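Local coordinates for aspartate--tRNA(Asp/Asn) ligase (Sulfolobus tokodaii, PDB 1WYD), which probably attaches L-aspartate, after activating it with ATP, to both tRNA(Asp) and tRNA(Asn), as a homodimeric class II aminoacyl-tRNA synthetase of relaxed tRNA specificity, at residues Ser343-Leu346 with Leu351-Val354; Pro303-Leu308 with Asp315-Val320. All blocks are in the same frame, centred on the assembly; numbering follows the deposited sequence.

Contact 1: Ser343-Leu346 with Leu351-Val354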
loop_
_atom_site.group_PDB
_atom_site.type_symbol
_atom_site.label_atom_id
_atom_site.label_comp_id
_atom_site.label_asym_id
_atom_site.label_seq_id
_atom_site.Cartn_x
_atom_site.Cartn_y
_atom_site.Cartn_z
ATOM N N SER B 343 -22.877 -13.306 -5.727
ATOM C CA SER B 343 -21.961 -12.885 -4.684
ATOM C C SER B 343 -21.353 -14.058 -3.991
ATOM O O SER B 343 -21.836 -15.172 -4.125
ATOM C CB SER B 343 -22.707 -12.069 -3.652
ATOM O OG SER B 343 -23.842 -12.793 -3.206
ATOM N N PHE B 344 -20.274 -13.794 -3.248
ATOM C CA PHE B 344 -19.631 -14.812 -2.422
ATOM C C PHE B 344 -19.025 -14.229 -1.164
ATOM O O PHE B 344 -18.580 -13.098 -1.159
ATOM C CB PHE B 344 -18.564 -15.554 -3.222
ATOM C CG PHE B 344 -17.320 -14.748 -3.511
ATOM C CD1 PHE B 344 -17.259 -13.911 -4.614
ATOM C CD2 PHE B 344 -16.207 -14.848 -2.689
ATOM C CE1 PHE B 344 -16.125 -13.164 -4.894
ATOM C CE2 PHE B 344 -15.056 -14.114 -2.960
ATOM C CZ PHE B 344 -15.020 -13.264 -4.073
ATOM N N ASP B 345 -19.010 -15.012 -0.097
ATOM C CA ASP B 345 -18.070 -14.794 1.002
ATOM C C ASP B 345 -17.061 -15.933 0.995
ATOM O O ASP B 345 -17.424 -17.069 0.681
ATOM C CB ASP B 345 -18.792 -14.753 2.345
ATOM C CG ASP B 345 -19.746 -13.574 2.452
ATOM O OD1 ASP B 345 -19.929 -12.872 1.453
ATOM O OD2 ASP B 345 -20.389 -13.289 3.469
ATOM N N LEU B 346 -15.798 -15.632 1.308
ATOM C CA LEU B 346 -14.855 -16.696 1.629
ATOM C C LEU B 346 -14.684 -16.791 3.128
ATOM O O LEU B 346 -14.239 -15.827 3.771
ATOM C CB LEU B 346 -13.485 -16.517 0.959
ATOM C CG LEU B 346 -12.463 -17.637 1.261
ATOM C CD1 LEU B 346 -12.920 -19.051 0.724
ATOM C CD2 LEU B 346 -11.100 -17.314 0.746
ATOM N N LEU B 351 -14.594 -17.586 10.239
ATOM C CA LEU B 351 -14.293 -16.166 10.038
ATOM C C LEU B 351 -14.428 -15.776 8.569
ATOM O O LEU B 351 -13.986 -16.517 7.682
ATOM C CB LEU B 351 -12.888 -15.859 10.560
ATOM C CG LEU B 351 -12.375 -14.415 10.650
ATOM C CD1 LEU B 351 -13.135 -13.499 11.703
ATOM C CD2 LEU B 351 -10.914 -14.530 10.963
ATOM N N GLU B 352 -15.059 -14.636 8.304
ATOM C CA GLU B 352 -15.183 -14.148 6.928
ATOM C C GLU B 352 -13.885 -13.447 6.545
ATOM O O GLU B 352 -13.386 -12.594 7.263
ATOM C CB GLU B 352 -16.390 -13.232 6.751
ATOM C CG GLU B 352 -16.667 -12.802 5.310
ATOM C CD GLU B 352 -17.373 -11.447 5.232
ATOM O OE1 GLU B 352 -18.537 -11.336 5.700
ATOM O OE2 GLU B 352 -16.776 -10.486 4.694
ATOM N N ILE B 353 -13.314 -13.832 5.430
ATOM C CA ILE B 353 -11.987 -13.356 5.111
ATOM C C ILE B 353 -12.086 -12.435 3.917
ATOM O O ILE B 353 -11.335 -11.467 3.804
ATOM C CB ILE B 353 -11.097 -14.562 4.797
ATOM C CG1 ILE B 353 -11.063 -15.477 6.011
ATOM C CG2 ILE B 353 -9.725 -14.133 4.291
ATOM C CD1 ILE B 353 -9.839 -15.383 6.863
ATOM N N VAL B 354 -13.036 -12.731 3.032
ATOM C CA VAL B 354 -13.172 -12.009 1.784
ATOM C C VAL B 354 -14.656 -11.907 1.491
ATOM O O VAL B 354 -15.391 -12.836 1.809
ATOM C CB VAL B 354 -12.468 -12.756 0.593
ATOM C CG1 VAL B 354 -12.446 -11.896 -0.641
ATOM C CG2 VAL B 354 -11.063 -13.172 0.930
#

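Contact 2: Pro303-Leu308 with Asp315-Val320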
loop_
_atom_site.group_PDB
_atom_site.type_symbol
_atom_site.label_atom_id
_atom_site.label_comp_id
_atom_site.label_asym_id
_atom_site.label_seq_id
_atom_site.Cartn_x
_atom_site.Cartn_y
_atom_site.Cartn_z
ATOM N N PRO B 303 -21.973 -17.756 15.053
ATOM C CA PRO B 303 -22.526 -18.980 15.656
ATOM C C PRO B 303 -22.884 -19.989 14.564
ATOM O O PRO B 303 -22.475 -21.141 14.716
ATOM C CB PRO B 303 -23.777 -18.496 16.403
ATOM C CG PRO B 303 -24.001 -17.040 15.920
ATOM C CD PRO B 303 -22.623 -16.542 15.588
ATOM N N GLU B 304 -23.535 -19.562 13.471
ATOM C CA GLU B 304 -23.833 -20.445 12.326
ATOM C C GLU B 304 -22.606 -20.953 11.560
ATOM O O GLU B 304 -22.561 -22.131 11.145
ATOM C CB GLU B 304 -24.824 -19.780 11.356
ATOM C CG GLU B 304 -26.267 -19.857 11.845
ATOM C CD GLU B 304 -26.669 -18.687 12.749
ATOM O OE1 GLU B 304 -26.282 -18.673 13.938
ATOM O OE2 GLU B 304 -27.386 -17.781 12.261
ATOM N N LEU B 305 -21.626 -20.067 11.360
ATOM C CA LEU B 305 -20.388 -20.429 10.661
ATOM C C LEU B 305 -19.649 -21.522 11.414
ATOM O O LEU B 305 -19.028 -22.402 10.803
ATOM C CB LEU B 305 -19.486 -19.224 10.484
ATOM C CG LEU B 305 -19.980 -18.078 9.622
ATOM C CD1 LEU B 305 -19.016 -16.904 9.752
ATOM C CD2 LEU B 305 -20.111 -18.505 8.155
ATOM N N ARG B 306 -19.742 -21.488 12.737
ATOM C CA ARG B 306 -19.188 -22.579 13.552
ATOM C C ARG B 306 -19.779 -23.938 13.186
ATOM O O ARG B 306 -19.036 -24.886 12.943
ATOM C CB ARG B 306 -19.325 -22.311 15.045
ATOM C CG ARG B 306 -18.287 -21.319 15.554
ATOM C CD ARG B 306 -18.149 -21.269 17.079
ATOM N NE ARG B 306 -17.092 -20.338 17.479
ATOM C CZ ARG B 306 -17.321 -19.079 17.878
ATOM N NH1 ARG B 306 -18.585 -18.604 17.946
ATOM N NH2 ARG B 306 -16.285 -18.300 18.220
ATOM N N ILE B 307 -21.107 -24.003 13.109
ATOM C CA ILE B 307 -21.802 -25.245 12.806
ATOM C C ILE B 307 -21.502 -25.614 11.356
ATOM O O ILE B 307 -21.259 -26.794 11.036
ATOM C CB ILE B 307 -23.322 -25.093 13.063
ATOM C CG1 ILE B 307 -23.587 -24.631 14.493
ATOM C CG2 ILE B 307 -24.065 -26.391 12.805
ATOM C CD1 ILE B 307 -24.623 -23.525 14.561
ATOM N N LEU B 308 -21.489 -24.608 10.476
ATOM C CA LEU B 308 -21.159 -24.865 9.067
ATOM C C LEU B 308 -19.773 -25.474 8.959
ATOM O O LEU B 308 -19.565 -26.446 8.238
ATOM C CB LEU B 308 -21.285 -23.595 8.219
ATOM C CG LEU B 308 -22.722 -23.240 7.843
ATOM C CD1 LEU B 308 -22.773 -22.043 6.900
ATOM C CD2 LEU B 308 -23.468 -24.449 7.231
ATOM N N ASP B 315 -12.203 -26.382 6.319
ATOM C CA ASP B 315 -11.892 -25.123 6.999
ATOM C C ASP B 315 -12.026 -23.933 6.055
ATOM O O ASP B 315 -12.164 -22.798 6.486
ATOM C CB ASP B 315 -10.462 -25.160 7.553
ATOM C CG ASP B 315 -10.340 -26.014 8.811
ATOM O OD1 ASP B 315 -9.196 -26.177 9.296
ATOM O OD2 ASP B 315 -11.326 -26.556 9.382
ATOM N N LEU B 316 -11.986 -24.203 4.760
ATOM C CA LEU B 316 -11.875 -23.153 3.775
ATOM C C LEU B 316 -12.893 -23.370 2.673
ATOM O O LEU B 316 -12.744 -24.281 1.840
ATOM C CB LEU B 316 -10.441 -23.115 3.242
ATOM C CG LEU B 316 -9.956 -21.875 2.526
ATOM C CD1 LEU B 316 -9.802 -20.705 3.491
ATOM C CD2 LEU B 316 -8.660 -22.200 1.804
ATOM N N TYR B 317 -13.948 -22.563 2.707
ATOM C CA TYR B 317 -15.031 -22.687 1.777
ATOM C C TYR B 317 -15.622 -21.311 1.416
ATOM O O TYR B 317 -15.582 -20.362 2.223
ATOM C CB TYR B 317 -16.088 -23.616 2.387
ATOM C CG TYR B 317 -16.612 -23.173 3.727
ATOM C CD1 TYR B 317 -17.849 -22.571 3.835
ATOM C CD2 TYR B 317 -15.870 -23.352 4.880
ATOM C CE1 TYR B 317 -18.345 -22.135 5.065
ATOM C CE2 TYR B 317 -16.342 -22.933 6.108
ATOM C CZ TYR B 317 -17.594 -22.319 6.204
ATOM O OH TYR B 317 -18.083 -21.886 7.439
ATOM N N PHE B 318 -16.157 -21.198 0.206
ATOM C CA PHE B 318 -16.939 -20.027 -0.195
ATOM C C PHE B 318 -18.416 -20.238 0.142
ATOM O O PHE B 318 -18.952 -21.316 -0.082
ATOM C CB PHE B 318 -16.898 -19.866 -1.724
ATOM C CG PHE B 318 -15.575 -19.421 -2.291
ATOM C CD1 PHE B 318 -14.814 -20.284 -3.049
ATOM C CD2 PHE B 318 -15.147 -18.088 -2.158
ATOM C CE1 PHE B 318 -13.609 -19.860 -3.622
ATOM C CE2 PHE B 318 -13.943 -17.650 -2.730
ATOM C CZ PHE B 318 -13.179 -18.535 -3.453
ATOM N N ILE B 319 -19.087 -19.207 0.658
ATOM C CA ILE B 319 -20.539 -19.167 0.598
ATOM C C ILE B 319 -21.013 -18.229 -0.528
ATOM O O ILE B 319 -21.015 -16.988 -0.380
ATOM C CB ILE B 319 -21.181 -18.771 1.911
ATOM C CG1 ILE B 319 -20.740 -19.689 3.042
ATOM C CG2 ILE B 319 -22.692 -18.868 1.757
ATOM C CD1 ILE B 319 -21.456 -19.361 4.357
ATOM N N VAL B 320 -21.460 -18.852 -1.619
ATOM C CA VAL B 320 -21.869 -18.190 -2.859
ATOM C C VAL B 320 -23.386 -17.979 -3.007
ATOM O O VAL B 320 -24.197 -18.552 -2.272
ATOM C CB VAL B 320 -21.320 -18.959 -4.102
ATOM C CG1 VAL B 320 -19.825 -19.160 -3.993
ATOM C CG2 VAL B 320 -22.012 -20.268 -4.267
#

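Contact 1: Ser343-Leu346 with Leu351-Val354
A classic beta bulge in the hairpin of strands 343-348 and 351-358 sets L346 against both I353 and V354, beside the predicted ATP and magnesium site. The carbonyl of L346 takes both amides: I353 N lies 2.8 Å from L346 O, nearly in line with the C=O bond, while V354 N bonds L346 O weakly at 3.4 Å. In return L346 N donates to V354 O at 2.9 Å. On the apolar face, V354 CG1, anti to its backbone N (chi1 -172°), reaches F344 CE2 at 4.1 Å, and L346 CB meets V354 CB at 3.9 Å; branched and aromatic side chains suit this buried layer. On the other face D345 OD2 and E352 OE1 stand 3.5 Å apart, like charges with no hydrogen bond between them, their carboxylate planes turned 46°. R327's salt bridge to D345 OD1 probably offsets the repulsion, as metal ions could at E352, predicted to bind ATP and magnesium. A glutamine here would remove one facing charge and would probably leave the predicted site without this carboxylate. Helix 235-256 covers F344, L346 and V354, strand 394-400 flanks the bulge through I353, and strand 316-320 pairs with D345 along the hairpin's other edge.

Contact 2: Pro303-Leu308 with Asp315-Val320
Y317 holds its CG between the backbone N and the carbonyl carbon (chi1 57°), which sets the phenol against the base of the L308 side chain, while L308 turns CG anti to its own carbonyl carbon (chi1 -79°), sending CD1 to I319. Y317 OH lies 3.7 Å from L308 CB and 4.0 Å from L305 CD2. The backbone oxygen of L305 is also near, but the hydroxyl's hydrogen bond is with the carbonyl of K349, so a tyrosine suits this place: its ring fills the apolar interface and its buried polar end has a partner in the neighbouring hairpin. Here helix 302-312 packs on strand 316-320 of the largely antiparallel sheet of the class II catalytic domain, the short axes 11.5 Å apart at 123°. Two residues along the strand, I319 points the same way. Its CD1 touches L308 CD1 at 3.9 Å and L305 CD2 at 4.1 Å, the L308 and I319 side chains crossing at about a right angle. Leucines one helical turn apart can therefore share one slender isoleucine tip. L308 also packs on A283 and I286 of helix 280-289, whereas F318 and V320 lie on the other face of the strand, against helix 235-256.

Overall arrangement
Both contacts belong to the eight-stranded mixed sheet of the class II catalytic domain, with centres 9 Å apart. Contact 2 comes first along the chain and closes before contact 1 opens. Strand 316-320 is the next neighbour of strand 343-348, and the two contacts meet there: I319 N lies 2.7 Å from D345 O, a probable hydrogen bond, and the F318 and F344 rings meet at about 85°. Helix 235-256 lies on one face of the sheet across both contacts, helix 302-312 on the other. The latter brings the side chain of L305 within about 5 Å of that of E352, nearest atoms, so the layer lies close to the predicted magnesium and ATP site.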